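Local coordinates for protein trichothecene 15-O-acetyltransferase TRI3 (Fusarium sporotrichioides, PDB 3FOT) that transfers an acetyl group to the 15-hydroxyl of trichothecene intermediates in the biosynthesis of mycotoxins such as T-2 toxin, at residues E37-L42 with S419-K424; L50-I55 with E143-A148; V102-T107 with N185-D190; A261-R266 with N415-Y420; P425-G430 with Q471-L476. All coordinates share one frame; numbering follows the deposited sequence.

Interaction 1: residues E37-L42 with S419-K424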
# COMPACT_ATOMS: atom_id res chain seq x y z
N GLU A 37 8.49 -0.68 -9.02
CA GLU A 37 7.77 -1.68 -9.85
C GLU A 37 8.58 -2.94 -10.08
O GLU A 37 8.05 -4.03 -10.02
CB GLU A 37 7.36 -1.07 -11.20
CG GLU A 37 6.31 0.02 -11.10
CD GLU A 37 6.07 0.75 -12.42
OE1 GLU A 37 6.94 0.63 -13.33
OE2 GLU A 37 5.05 1.46 -12.54
N ALA A 38 9.87 -2.78 -10.34
CA ALA A 38 10.76 -3.89 -10.66
C ALA A 38 10.92 -4.83 -9.46
O ALA A 38 11.11 -6.03 -9.64
CB ALA A 38 12.11 -3.36 -11.14
N ILE A 39 10.85 -4.27 -8.25
CA ILE A 39 10.91 -5.09 -7.04
C ILE A 39 9.67 -5.99 -6.95
O ILE A 39 9.78 -7.22 -6.90
CB ILE A 39 11.03 -4.22 -5.73
CG1 ILE A 39 12.33 -3.43 -5.73
CG2 ILE A 39 11.04 -5.14 -4.51
CD1 ILE A 39 12.40 -2.35 -4.63
N VAL A 40 8.48 -5.37 -6.97
CA VAL A 40 7.25 -6.15 -6.81
C VAL A 40 6.92 -7.01 -8.03
O VAL A 40 6.18 -7.99 -7.91
CB VAL A 40 6.03 -5.26 -6.39
CG1 VAL A 40 6.38 -4.48 -5.09
CG2 VAL A 40 5.67 -4.26 -7.49
N GLY A 41 7.44 -6.60 -9.18
CA GLY A 41 7.30 -7.32 -10.44
C GLY A 41 8.23 -8.50 -10.68
O GLY A 41 8.01 -9.25 -11.63
N LEU A 42 9.26 -8.70 -9.85
CA LEU A 42 10.17 -9.87 -10.03
C LEU A 42 9.36 -11.13 -10.30
O LEU A 42 8.49 -11.50 -9.52
CB LEU A 42 11.06 -10.11 -8.83
CG LEU A 42 12.12 -9.06 -8.52
CD1 LEU A 42 12.79 -9.37 -7.17
CD2 LEU A 42 13.15 -9.07 -9.64
N SER A 419 17.25 -6.11 -8.68
CA SER A 419 18.33 -6.97 -9.15
C SER A 419 19.01 -7.72 -8.01
O SER A 419 19.30 -8.93 -8.13
CB SER A 419 19.34 -6.12 -9.90
OG SER A 419 18.90 -5.94 -11.22
N TYR A 420 19.22 -7.02 -6.89
CA TYR A 420 19.79 -7.63 -5.67
C TYR A 420 18.89 -8.76 -5.16
O TYR A 420 19.35 -9.87 -4.84
CB TYR A 420 20.00 -6.58 -4.57
CG TYR A 420 20.76 -7.11 -3.37
CD1 TYR A 420 22.14 -6.94 -3.27
CD2 TYR A 420 20.10 -7.77 -2.34
CE1 TYR A 420 22.85 -7.44 -2.17
CE2 TYR A 420 20.79 -8.27 -1.24
CZ TYR A 420 22.17 -8.09 -1.16
OH TYR A 420 22.83 -8.59 -0.07
N LEU A 421 17.58 -8.49 -5.11
CA LEU A 421 16.64 -9.48 -4.59
C LEU A 421 16.46 -10.69 -5.50
O LEU A 421 16.16 -11.79 -5.03
CB LEU A 421 15.29 -8.85 -4.29
CG LEU A 421 15.34 -7.89 -3.11
CD1 LEU A 421 14.07 -7.03 -3.15
CD2 LEU A 421 15.49 -8.63 -1.78
N HIS A 422 16.63 -10.47 -6.80
CA HIS A 422 16.62 -11.57 -7.75
C HIS A 422 17.84 -12.45 -7.50
O HIS A 422 17.74 -13.69 -7.49
CB HIS A 422 16.61 -11.06 -9.20
CG HIS A 422 16.67 -12.17 -10.21
ND1 HIS A 422 15.72 -13.18 -10.26
CD2 HIS A 422 17.58 -12.46 -11.17
CE1 HIS A 422 16.04 -14.03 -11.22
NE2 HIS A 422 17.16 -13.61 -11.79
N ALA A 423 18.99 -11.81 -7.29
CA ALA A 423 20.25 -12.55 -7.09
C ALA A 423 20.31 -13.22 -5.72
O ALA A 423 20.98 -14.25 -5.55
CB ALA A 423 21.44 -11.65 -7.31
N LYS A 424 19.65 -12.62 -4.75
CA LYS A 424 19.63 -13.13 -3.37
C LYS A 424 18.22 -13.37 -2.86
O LYS A 424 17.64 -12.48 -2.25
CB LYS A 424 20.36 -12.18 -2.42
CG LYS A 424 21.82 -12.52 -2.21
CD LYS A 424 22.68 -11.59 -3.01
CE LYS A 424 24.14 -11.76 -2.64
NZ LYS A 424 24.93 -10.70 -3.29

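Interaction 2: residues L50-I55 with E143-A148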
# COMPACT_ATOMS: atom_id res chain seq x y z
N LEU A 50 3.68 -12.48 -3.97
CA LEU A 50 4.44 -12.20 -2.76
C LEU A 50 4.27 -10.78 -2.25
O LEU A 50 4.42 -10.57 -1.07
CB LEU A 50 5.93 -12.54 -2.91
CG LEU A 50 6.31 -14.02 -3.11
CD1 LEU A 50 7.80 -14.19 -2.84
CD2 LEU A 50 5.46 -14.93 -2.23
N TYR A 51 3.97 -9.82 -3.13
CA TYR A 51 3.73 -8.42 -2.69
C TYR A 51 2.30 -7.91 -2.95
O TYR A 51 2.09 -6.70 -2.99
CB TYR A 51 4.68 -7.44 -3.39
CG TYR A 51 6.15 -7.60 -3.08
CD1 TYR A 51 6.74 -6.88 -2.04
CD2 TYR A 51 6.96 -8.45 -3.83
CE1 TYR A 51 8.11 -7.01 -1.76
CE2 TYR A 51 8.31 -8.59 -3.56
CZ TYR A 51 8.88 -7.87 -2.52
OH TYR A 51 10.23 -8.00 -2.23
N ASP A 52 1.34 -8.81 -3.12
CA ASP A 52 -0.03 -8.42 -3.51
C ASP A 52 -0.63 -7.47 -2.47
O ASP A 52 -0.37 -7.62 -1.26
CB ASP A 52 -0.93 -9.65 -3.66
CG ASP A 52 -0.85 -10.32 -5.03
OD1 ASP A 52 0.15 -10.12 -5.78
OD2 ASP A 52 -1.79 -11.06 -5.39
N LEU A 53 -1.42 -6.52 -2.95
CA LEU A 53 -2.12 -5.55 -2.10
C LEU A 53 -3.53 -6.03 -1.85
O LEU A 53 -4.19 -6.52 -2.77
CB LEU A 53 -2.25 -4.20 -2.83
CG LEU A 53 -1.01 -3.54 -3.43
CD1 LEU A 53 -1.43 -2.38 -4.32
CD2 LEU A 53 -0.18 -3.08 -2.27
N TYR A 54 -3.99 -5.91 -0.61
CA TYR A 54 -5.41 -6.13 -0.32
C TYR A 54 -5.91 -4.96 0.51
O TYR A 54 -5.21 -4.49 1.42
CB TYR A 54 -5.62 -7.38 0.50
CG TYR A 54 -5.30 -8.69 -0.17
CD1 TYR A 54 -6.33 -9.48 -0.67
CD2 TYR A 54 -3.99 -9.15 -0.26
CE1 TYR A 54 -6.08 -10.72 -1.24
CE2 TYR A 54 -3.71 -10.40 -0.85
CZ TYR A 54 -4.77 -11.17 -1.34
OH TYR A 54 -4.60 -12.40 -1.89
N ILE A 55 -7.11 -4.50 0.19
CA ILE A 55 -7.79 -3.47 1.00
C ILE A 55 -9.12 -4.07 1.47
O ILE A 55 -9.95 -4.47 0.66
CB ILE A 55 -7.99 -2.16 0.20
CG1 ILE A 55 -6.63 -1.59 -0.24
CG2 ILE A 55 -8.73 -1.07 1.08
CD1 ILE A 55 -6.73 -0.57 -1.42
N GLU A 143 -4.08 -19.02 1.97
CA GLU A 143 -3.97 -20.47 2.24
C GLU A 143 -4.23 -21.28 0.95
O GLU A 143 -3.46 -22.20 0.62
CB GLU A 143 -4.89 -20.88 3.39
CG GLU A 143 -4.46 -20.32 4.75
CD GLU A 143 -5.57 -20.25 5.80
OE1 GLU A 143 -6.64 -20.90 5.60
OE2 GLU A 143 -5.38 -19.55 6.83
N GLY A 144 -5.29 -20.92 0.23
CA GLY A 144 -5.66 -21.56 -1.04
C GLY A 144 -4.61 -21.48 -2.14
O GLY A 144 -4.40 -22.45 -2.87
N ARG A 145 -3.96 -20.31 -2.25
CA ARG A 145 -2.86 -19.98 -3.19
C ARG A 145 -2.00 -21.18 -3.58
O ARG A 145 -1.69 -21.39 -4.74
CB ARG A 145 -1.99 -18.83 -2.66
CG ARG A 145 -1.00 -18.30 -3.69
CD ARG A 145 -0.44 -16.91 -3.32
NE ARG A 145 -1.52 -15.94 -3.14
CZ ARG A 145 -2.35 -15.56 -4.11
NH1 ARG A 145 -2.24 -16.10 -5.33
NH2 ARG A 145 -3.31 -14.68 -3.85
N ALA A 146 -1.48 -21.93 -2.64
CA ALA A 146 -0.29 -21.72 -1.87
C ALA A 146 -0.39 -23.22 -2.10
O ALA A 146 0.35 -23.79 -2.90
CB ALA A 146 -0.56 -21.39 -0.42
N ALA A 147 -1.46 -23.77 -1.52
CA ALA A 147 -1.97 -25.13 -1.74
C ALA A 147 -2.27 -25.50 -3.19
O ALA A 147 -2.12 -26.65 -3.57
CB ALA A 147 -3.21 -25.36 -0.88
N ALA A 148 -2.73 -24.53 -3.99
CA ALA A 148 -3.06 -24.75 -5.41
C ALA A 148 -1.82 -24.75 -6.29
O ALA A 148 -1.86 -25.20 -7.43
CB ALA A 148 -4.04 -23.70 -5.90

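Interaction 3: residues V102-T107 with N185-D190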
# COMPACT_ATOMS: atom_id res chain seq x y z
N VAL A 102 15.23 -8.78 -15.48
CA VAL A 102 14.61 -8.63 -14.16
C VAL A 102 13.30 -7.80 -14.18
O VAL A 102 12.28 -8.25 -13.62
CB VAL A 102 15.63 -8.06 -13.14
CG1 VAL A 102 14.94 -7.47 -11.93
CG2 VAL A 102 16.64 -9.15 -12.74
N PRO A 103 13.32 -6.59 -14.77
CA PRO A 103 12.09 -5.79 -14.79
C PRO A 103 10.95 -6.36 -15.64
O PRO A 103 11.14 -6.78 -16.80
CB PRO A 103 12.55 -4.39 -15.26
CG PRO A 103 13.89 -4.64 -15.92
CD PRO A 103 14.47 -5.84 -15.34
N ALA A 104 9.79 -6.44 -15.00
CA ALA A 104 8.54 -6.84 -15.64
C ALA A 104 8.16 -5.91 -16.77
O ALA A 104 8.60 -4.76 -16.83
CB ALA A 104 7.43 -6.84 -14.61
N ILE A 105 7.28 -6.40 -17.65
CA ILE A 105 6.74 -5.56 -18.72
C ILE A 105 5.26 -5.33 -18.44
O ILE A 105 4.53 -6.25 -18.14
CB ILE A 105 6.92 -6.23 -20.10
CG1 ILE A 105 8.40 -6.49 -20.38
CG2 ILE A 105 6.26 -5.38 -21.21
CD1 ILE A 105 8.62 -7.54 -21.51
N ILE A 106 4.84 -4.08 -18.48
CA ILE A 106 3.45 -3.73 -18.21
C ILE A 106 2.75 -3.43 -19.53
O ILE A 106 3.19 -2.56 -20.30
CB ILE A 106 3.33 -2.48 -17.29
CG1 ILE A 106 3.88 -2.82 -15.90
CG2 ILE A 106 1.87 -1.96 -17.24
CD1 ILE A 106 4.08 -1.64 -14.94
N THR A 107 1.64 -4.11 -19.78
CA THR A 107 0.92 -3.91 -21.04
C THR A 107 -0.50 -3.40 -20.76
O THR A 107 -1.13 -3.84 -19.80
CB THR A 107 0.88 -5.22 -21.84
OG1 THR A 107 2.22 -5.58 -22.22
CG2 THR A 107 0.02 -5.08 -23.09
N ASN A 185 -2.69 -6.83 -7.80
CA ASN A 185 -1.29 -7.06 -8.09
C ASN A 185 -0.57 -5.74 -7.85
O ASN A 185 -0.94 -4.70 -8.42
CB ASN A 185 -1.14 -7.50 -9.55
CG ASN A 185 0.25 -8.02 -9.85
OD1 ASN A 185 1.27 -7.46 -9.38
ND2 ASN A 185 0.32 -9.07 -10.66
N HIS A 186 0.45 -5.78 -6.98
CA HIS A 186 1.15 -4.55 -6.58
C HIS A 186 1.91 -3.93 -7.76
O HIS A 186 2.29 -2.78 -7.67
CB HIS A 186 2.11 -4.85 -5.44
CG HIS A 186 2.52 -3.64 -4.64
ND1 HIS A 186 2.83 -3.71 -3.30
CD2 HIS A 186 2.64 -2.34 -4.99
CE1 HIS A 186 3.18 -2.51 -2.87
NE2 HIS A 186 3.08 -1.66 -3.87
N LEU A 187 2.13 -4.67 -8.85
CA LEU A 187 2.89 -4.09 -9.96
C LEU A 187 2.26 -2.77 -10.46
O LEU A 187 2.98 -1.85 -10.85
CB LEU A 187 3.00 -5.10 -11.13
CG LEU A 187 3.82 -4.69 -12.36
CD1 LEU A 187 5.24 -4.17 -11.96
CD2 LEU A 187 3.91 -5.89 -13.31
N PHE A 188 0.92 -2.70 -10.46
CA PHE A 188 0.22 -1.64 -11.22
C PHE A 188 -0.16 -0.41 -10.40
O PHE A 188 -0.78 0.55 -10.92
CB PHE A 188 -1.03 -2.23 -11.91
CG PHE A 188 -0.74 -3.50 -12.68
CD1 PHE A 188 0.02 -3.48 -13.85
CD2 PHE A 188 -1.18 -4.72 -12.21
CE1 PHE A 188 0.29 -4.68 -14.53
CE2 PHE A 188 -0.92 -5.90 -12.88
CZ PHE A 188 -0.18 -5.89 -14.04
N TRP A 189 0.21 -0.45 -9.12
CA TRP A 189 -0.18 0.59 -8.16
C TRP A 189 0.83 0.74 -7.06
O TRP A 189 1.53 -0.19 -6.73
CB TRP A 189 -1.46 0.17 -7.42
CG TRP A 189 -2.53 -0.52 -8.22
CD1 TRP A 189 -2.67 -1.88 -8.41
CD2 TRP A 189 -3.64 0.09 -8.87
NE1 TRP A 189 -3.80 -2.14 -9.14
CE2 TRP A 189 -4.41 -0.95 -9.44
CE3 TRP A 189 -4.07 1.43 -9.03
CZ2 TRP A 189 -5.59 -0.70 -10.15
CZ3 TRP A 189 -5.24 1.67 -9.75
CH2 TRP A 189 -5.99 0.61 -10.30
N ASP A 190 0.84 1.90 -6.41
CA ASP A 190 1.32 1.86 -5.03
C ASP A 190 0.11 1.94 -4.10
O ASP A 190 -1.03 2.00 -4.57
CB ASP A 190 2.38 2.94 -4.73
CG ASP A 190 1.93 4.33 -5.05
OD1 ASP A 190 0.71 4.56 -5.19
OD2 ASP A 190 2.81 5.22 -5.12

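Interaction 4: residues A261-R266 with N415-Y420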
# COMPACT_ATOMS: atom_id res chain seq x y z
N ALA A 261 23.81 -3.14 3.81
CA ALA A 261 24.16 -3.28 5.22
C ALA A 261 22.95 -3.62 6.09
O ALA A 261 23.09 -4.37 7.06
CB ALA A 261 24.86 -2.03 5.76
N ASN A 262 21.79 -3.06 5.76
CA ASN A 262 20.56 -3.40 6.48
C ASN A 262 20.24 -4.89 6.34
O ASN A 262 19.74 -5.50 7.28
CB ASN A 262 19.37 -2.53 6.06
CG ASN A 262 18.09 -2.87 6.85
OD1 ASN A 262 18.08 -2.81 8.07
ND2 ASN A 262 17.03 -3.22 6.13
N TYR A 263 20.50 -5.47 5.17
CA TYR A 263 20.28 -6.92 4.99
C TYR A 263 21.14 -7.75 5.95
O TYR A 263 20.72 -8.81 6.41
CB TYR A 263 20.54 -7.36 3.54
CG TYR A 263 19.51 -6.92 2.52
CD1 TYR A 263 18.16 -7.22 2.68
CD2 TYR A 263 19.89 -6.21 1.37
CE1 TYR A 263 17.21 -6.82 1.74
CE2 TYR A 263 18.95 -5.81 0.42
CZ TYR A 263 17.61 -6.11 0.61
OH TYR A 263 16.65 -5.72 -0.31
N LYS A 264 22.32 -7.23 6.27
CA LYS A 264 23.35 -7.96 7.03
C LYS A 264 23.42 -7.58 8.51
O LYS A 264 24.19 -8.15 9.27
CB LYS A 264 24.72 -7.75 6.37
CG LYS A 264 24.85 -8.35 4.98
CD LYS A 264 26.04 -7.77 4.23
CE LYS A 264 26.30 -8.52 2.94
NZ LYS A 264 27.32 -7.83 2.11
N SER A 265 22.61 -6.61 8.92
CA SER A 265 22.74 -6.04 10.26
C SER A 265 22.10 -6.91 11.34
O SER A 265 21.18 -7.70 11.07
CB SER A 265 22.17 -4.63 10.32
OG SER A 265 20.76 -4.64 10.30
N ARG A 266 22.59 -6.71 12.56
CA ARG A 266 21.99 -7.32 13.74
C ARG A 266 20.60 -6.73 13.93
O ARG A 266 20.33 -5.59 13.54
CB ARG A 266 22.87 -7.08 14.98
N ASN A 415 15.68 0.02 -8.87
CA ASN A 415 16.15 -0.88 -9.93
C ASN A 415 17.26 -1.80 -9.40
O ASN A 415 17.27 -3.03 -9.62
CB ASN A 415 16.68 -0.10 -11.13
CG ASN A 415 15.58 0.45 -12.02
OD1 ASN A 415 14.42 0.05 -11.95
ND2 ASN A 415 15.97 1.39 -12.89
N PHE A 416 18.20 -1.21 -8.68
CA PHE A 416 19.28 -1.98 -8.08
C PHE A 416 18.75 -3.01 -7.07
O PHE A 416 19.16 -4.17 -7.05
CB PHE A 416 20.32 -1.05 -7.43
CG PHE A 416 21.32 -1.79 -6.60
CD1 PHE A 416 22.44 -2.38 -7.20
CD2 PHE A 416 21.13 -1.96 -5.22
CE1 PHE A 416 23.37 -3.10 -6.43
CE2 PHE A 416 22.04 -2.68 -4.45
CZ PHE A 416 23.17 -3.24 -5.06
N GLU A 417 17.81 -2.57 -6.23
CA GLU A 417 17.25 -3.43 -5.21
C GLU A 417 16.55 -4.67 -5.80
O GLU A 417 16.70 -5.81 -5.30
CB GLU A 417 16.29 -2.60 -4.37
CG GLU A 417 15.77 -3.30 -3.15
CD GLU A 417 15.16 -2.32 -2.16
OE1 GLU A 417 15.36 -1.09 -2.30
OE2 GLU A 417 14.50 -2.81 -1.23
N ALA A 418 15.82 -4.47 -6.89
CA ALA A 418 15.15 -5.57 -7.60
C ALA A 418 16.16 -6.61 -8.10
O ALA A 418 15.98 -7.83 -7.92
CB ALA A 418 14.33 -5.02 -8.76
N SER A 419 17.25 -6.11 -8.68
CA SER A 419 18.33 -6.97 -9.15
C SER A 419 19.01 -7.72 -8.01
O SER A 419 19.30 -8.93 -8.13
CB SER A 419 19.34 -6.12 -9.90
OG SER A 419 18.90 -5.94 -11.22
N TYR A 420 19.22 -7.02 -6.89
CA TYR A 420 19.79 -7.63 -5.67
C TYR A 420 18.89 -8.76 -5.16
O TYR A 420 19.35 -9.87 -4.84
CB TYR A 420 20.00 -6.58 -4.57
CG TYR A 420 20.76 -7.11 -3.37
CD1 TYR A 420 22.14 -6.94 -3.27
CD2 TYR A 420 20.10 -7.77 -2.34
CE1 TYR A 420 22.85 -7.44 -2.17
CE2 TYR A 420 20.79 -8.27 -1.24
CZ TYR A 420 22.17 -8.09 -1.16
OH TYR A 420 22.83 -8.59 -0.07

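Interaction 5: residues P425-G430 with Q471-L476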
# COMPACT_ATOMS: atom_id res chain seq x y z
N PRO A 425 17.67 -14.58 -3.10
CA PRO A 425 16.31 -14.90 -2.66
C PRO A 425 16.14 -15.04 -1.13
O PRO A 425 15.01 -15.04 -0.63
CB PRO A 425 16.01 -16.23 -3.38
CG PRO A 425 17.33 -16.85 -3.59
CD PRO A 425 18.29 -15.70 -3.83
N ILE A 426 17.24 -15.19 -0.40
CA ILE A 426 17.20 -15.25 1.07
C ILE A 426 18.15 -14.18 1.58
O ILE A 426 19.26 -14.49 2.03
CB ILE A 426 17.59 -16.67 1.58
CG1 ILE A 426 16.68 -17.73 0.94
CG2 ILE A 426 17.50 -16.76 3.11
CD1 ILE A 426 17.16 -19.15 1.13
N PRO A 427 17.76 -12.89 1.44
CA PRO A 427 18.72 -11.80 1.67
C PRO A 427 18.96 -11.46 3.14
O PRO A 427 20.01 -10.89 3.46
CB PRO A 427 18.08 -10.61 0.95
CG PRO A 427 16.61 -10.86 1.08
CD PRO A 427 16.44 -12.37 1.02
N PHE A 428 18.00 -11.80 4.02
CA PHE A 428 18.23 -11.71 5.46
C PHE A 428 18.55 -13.08 6.04
O PHE A 428 17.84 -14.05 5.75
CB PHE A 428 16.99 -11.23 6.21
CG PHE A 428 16.54 -9.86 5.82
CD1 PHE A 428 17.06 -8.72 6.45
CD2 PHE A 428 15.53 -9.71 4.86
CE1 PHE A 428 16.59 -7.44 6.10
CE2 PHE A 428 15.04 -8.45 4.51
CZ PHE A 428 15.58 -7.31 5.13
N GLU A 429 19.56 -13.12 6.91
CA GLU A 429 19.90 -14.34 7.66
C GLU A 429 19.89 -14.11 9.17
O GLU A 429 20.53 -13.18 9.68
CB GLU A 429 21.25 -14.89 7.21
N GLY A 430 19.14 -14.93 9.89
CA GLY A 430 19.14 -14.90 11.35
C GLY A 430 18.35 -13.77 12.00
O GLY A 430 17.55 -14.02 12.90
N GLN A 471 3.43 -10.35 2.88
CA GLN A 471 4.82 -10.33 3.34
C GLN A 471 5.43 -11.72 3.21
O GLN A 471 4.97 -12.67 3.86
CB GLN A 471 4.92 -9.84 4.79
CG GLN A 471 6.31 -10.01 5.45
CD GLN A 471 7.39 -9.13 4.84
OE1 GLN A 471 7.67 -9.19 3.64
NE2 GLN A 471 8.02 -8.31 5.68
N SER A 472 6.45 -11.82 2.36
CA SER A 472 7.19 -13.05 2.14
C SER A 472 8.63 -12.97 2.68
O SER A 472 9.38 -13.95 2.58
CB SER A 472 7.26 -13.34 0.64
OG SER A 472 8.03 -12.32 -0.02
N LEU A 473 9.03 -11.81 3.18
CA LEU A 473 10.37 -11.62 3.74
C LEU A 473 10.29 -11.68 5.26
O LEU A 473 9.19 -11.54 5.83
CB LEU A 473 11.01 -10.31 3.23
CG LEU A 473 11.58 -10.39 1.80
CD1 LEU A 473 11.96 -9.02 1.26
CD2 LEU A 473 12.77 -11.37 1.67
N PRO A 474 11.42 -11.95 5.94
CA PRO A 474 11.36 -12.25 7.36
C PRO A 474 11.45 -11.04 8.31
O PRO A 474 11.87 -11.20 9.44
CB PRO A 474 12.58 -13.16 7.55
CG PRO A 474 13.57 -12.60 6.59
CD PRO A 474 12.77 -12.14 5.39
N TYR A 475 11.06 -9.85 7.86
CA TYR A 475 11.00 -8.71 8.79
C TYR A 475 9.55 -8.39 9.11
O TYR A 475 8.65 -8.74 8.34
CB TYR A 475 11.72 -7.45 8.27
CG TYR A 475 11.24 -6.96 6.93
CD1 TYR A 475 10.23 -6.00 6.83
CD2 TYR A 475 11.82 -7.43 5.75
CE1 TYR A 475 9.81 -5.53 5.60
CE2 TYR A 475 11.39 -6.99 4.53
CZ TYR A 475 10.38 -6.05 4.45
OH TYR A 475 9.98 -5.60 3.21
N LEU A 476 9.33 -7.73 10.24
CA LEU A 476 7.99 -7.31 10.61
C LEU A 476 7.75 -6.03 9.85
O LEU A 476 8.55 -5.10 9.94
CB LEU A 476 7.91 -7.05 12.12
CG LEU A 476 8.11 -8.27 13.02
CD1 LEU A 476 7.97 -7.85 14.46
CD2 LEU A 476 7.12 -9.41 12.71

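Interaction 1: residues E37-L42 with S419-K424
Ile39 and Leu42 pack against Leu421 and His422 in an apolar contact between two helix ends, where the short helix 36-41 runs up to the last turn of helix 406-423. Leu421 serves both partners: its CD1 meets Ile39 CG2 at 3.8 Å, and its CB lies 3.8 Å from Leu42 CD1, the two leucine side chains crossing at about a right angle. The second methyl of Leu42, CD2, rests 4.0 Å from His422 CB. In Ile39 the touching branch is CG2, which stands anti to the backbone N. His422 gives this contact its methylene; with CG anti to the backbone N (chi1 177°) the imidazole swings away, and its ND1 is hydrogen-bonded to Glu44. Ile39 also touches His414, the residue that binds 15-deacetylcalonectrin, so the contact borders the substrate site. No hydrogen bond joins the segments: cohesion comes from methyl packing and exclusion of water around the buried leucines, while the polar ring stays at the exposed edge.

Interaction 2: residues L50-I55 with E143-A148
Arg145 reaches from helix 134-147 toward Tyr54, at the start of strand 53-61, and Asp52 just before it. Its CB leaves the helix in the direction of the strand, and CG continues anti to the backbone N (chi1 -170°). The chain runs extended to CD and then bends at chi3 (-57°), so the guanidinium turns aside from the line of the chain and NH2 points on toward Tyr54. NE forms a salt bridge with Glu142 OE1. NH2 comes to 3.3 Å from Tyr54 OH, with the hydroxyl oxygen at the edge of the guanidinium and near its plane; the phenol ring is inclined 52° to that plane. Tyr54 approaches from the opposite direction, and its OH is hydrogen-bonded to Glu142 OE2, so one carboxylate holds both the tyrosine and the arginine. Asp52, hydrogen-bonded to Ser154, forms no salt bridge with Arg145; its OD2 is less surely placed, so any effect of its charge is doubtful. The phenol ring stacks on His183 and meets Trp138 edge to face. Strand 53-61 lies between strands 177-184 and 457-469, and the arrangement is that of a helix laid against a mixed beta-sheet, joined to it by a polar cluster.

Interaction 3: residues V102-T107 with N185-D190
The Phe188 ring receives Ile106 CG2 at its edge, near the ring plane, at 4.2 Å from CD1. One face of the same ring is covered from within its own segment by Leu187 CB, 4.1 Å above the ring centre. Phe188 in turn lays its CB over one face of Trp189, displaced toward the rim. Leu187 fills the rest of the contact. Its CG is anti to the backbone N (chi1 -177°), and from there the isobutyl group slides past Ile106 in the opposite direction: CG stands 4.0 Å from Ile106 CG1, and CD2 reaches 3.9 Å from Ala104 CB. The contact is thus wholly apolar and buried, strand 105-109 and the residues leading into it meeting a single 3-10 turn. That turn belongs to the HxxxD sequence of the BAHD superfamily, running from His186 to Asp190. An Asx turn opens it: Asn185 OD1 accepts from Leu187 N at 3.0 Å, nearly straight at 168°, with the donor tilted 25° from the carbonyl plane. A second donor, Asn46 ND2, grips the same oxygen. His186 ND1 is hydrogen-bonded to Tyr51 O. At the other end Asp190 N-caps helix 191-205 through OD1, bonded to Gly193 N, while OD2 forms a salt bridge with Arg342, an aspartate-arginine pairing also found in BAHD relatives.

Interaction 4: residues A261-R266 with N415-Y420
Tyr263 and Tyr420 set their rings in near-parallel planes, 1° apart, the tight part of a contact between the end of helix 246-264 and helix 406-423. The two side chains slide past each other in opposite directions, leaving the centroids 4.9 Å apart, so the parallel rings are displaced and barely overlap. Closest are Tyr263 CD2 and Tyr420 CE2, at 3.4 Å, and Tyr263 CE2 lies 3.6 Å from Tyr420 CD2; one ortho-meta side of each ring does the touching. Tyr420 gets there by holding CG anti to the backbone N (chi1 -172°), which extends the ring out from its helix. Phe428 meets the Tyr263 ring edge to face. Looser contact follows beyond the phenol tip. Tyr263 OH sits 3.7 Å from Glu417 OE2, with no hydrogen bond between them, and 3.8 Å from Glu417 CG; the carboxylate stands nearly upright to the ring, at 83°. The polar partner of Glu417 is elsewhere, in the hydrogen bond between OE1 and Tyr255 OH. Toward solvent, exposed Lys264 stretches its extended chain past Tyr420, its CE 4.6 Å from Tyr420 OH. Glu417 also lies beside His414, the residue that binds 15-deacetylcalonectrin: two helices are bridged here by a displaced tyrosine pair next to the acceptor-substrate site.

Interaction 5: residues P425-G430 with Q471-L476
Phe428, Leu473 and Pro474 carry most of a loop-to-loop contact, in which the segment following helix 406-423 packs on the loop that links two mixed sheets of this BAHD-superfamily enzyme, from strand 457-469 to strand 477-483. Phe428 is the central residue. Its CB touches Pro474 CG at 3.7 Å, and farther along the ring CD2 lies 3.7 Å from Pro474 CD, so the proline follows the side chain from its root. The far end of the ring reaches Tyr475, with Phe428 CE2 3.6 Å from Tyr475 CD2 and the ring planes inclined at 60°. Leu473 extends CD2 to the pyrrolidine of Pro427, 3.9 Å from its CD, crossing it at about a right angle. All of this is apolar. Gln471 braces the second loop: OE1 accepts from Leu473 N, and NE2 donates to Tyr475 O at 2.8 Å. Tyr475 sets CG between its backbone N and carbonyl carbon (chi1 56°), and this folds the phenol back until Gln471 NE2 stands 3.2 Å above the centre of its ring.

How the interactions relate
Interactions 1 and 4 use the same helix, 406-423: interaction 1 packs aliphatic groups on one flank, interaction 4 an aromatic pair on another, and both border His414. Interaction 5 takes up the chain where that helix ends and touches interaction 4 through Phe428 and Tyr263; like them it is partly buried and has no hydrogen bond across it. Interactions 2 and 3 lie deeper, 3 buried at every touching residue and 2 with only its arginine partly exposed, but they differ in chemistry, 2 a charged and hydroxyl cluster, 3 purely hydrophobic. The two meet where His186 lies against Tyr51 and Leu53. Tyr51 also packs on Ile39 and Val40, while Leu42 meets Val102, tying 37-42 to both.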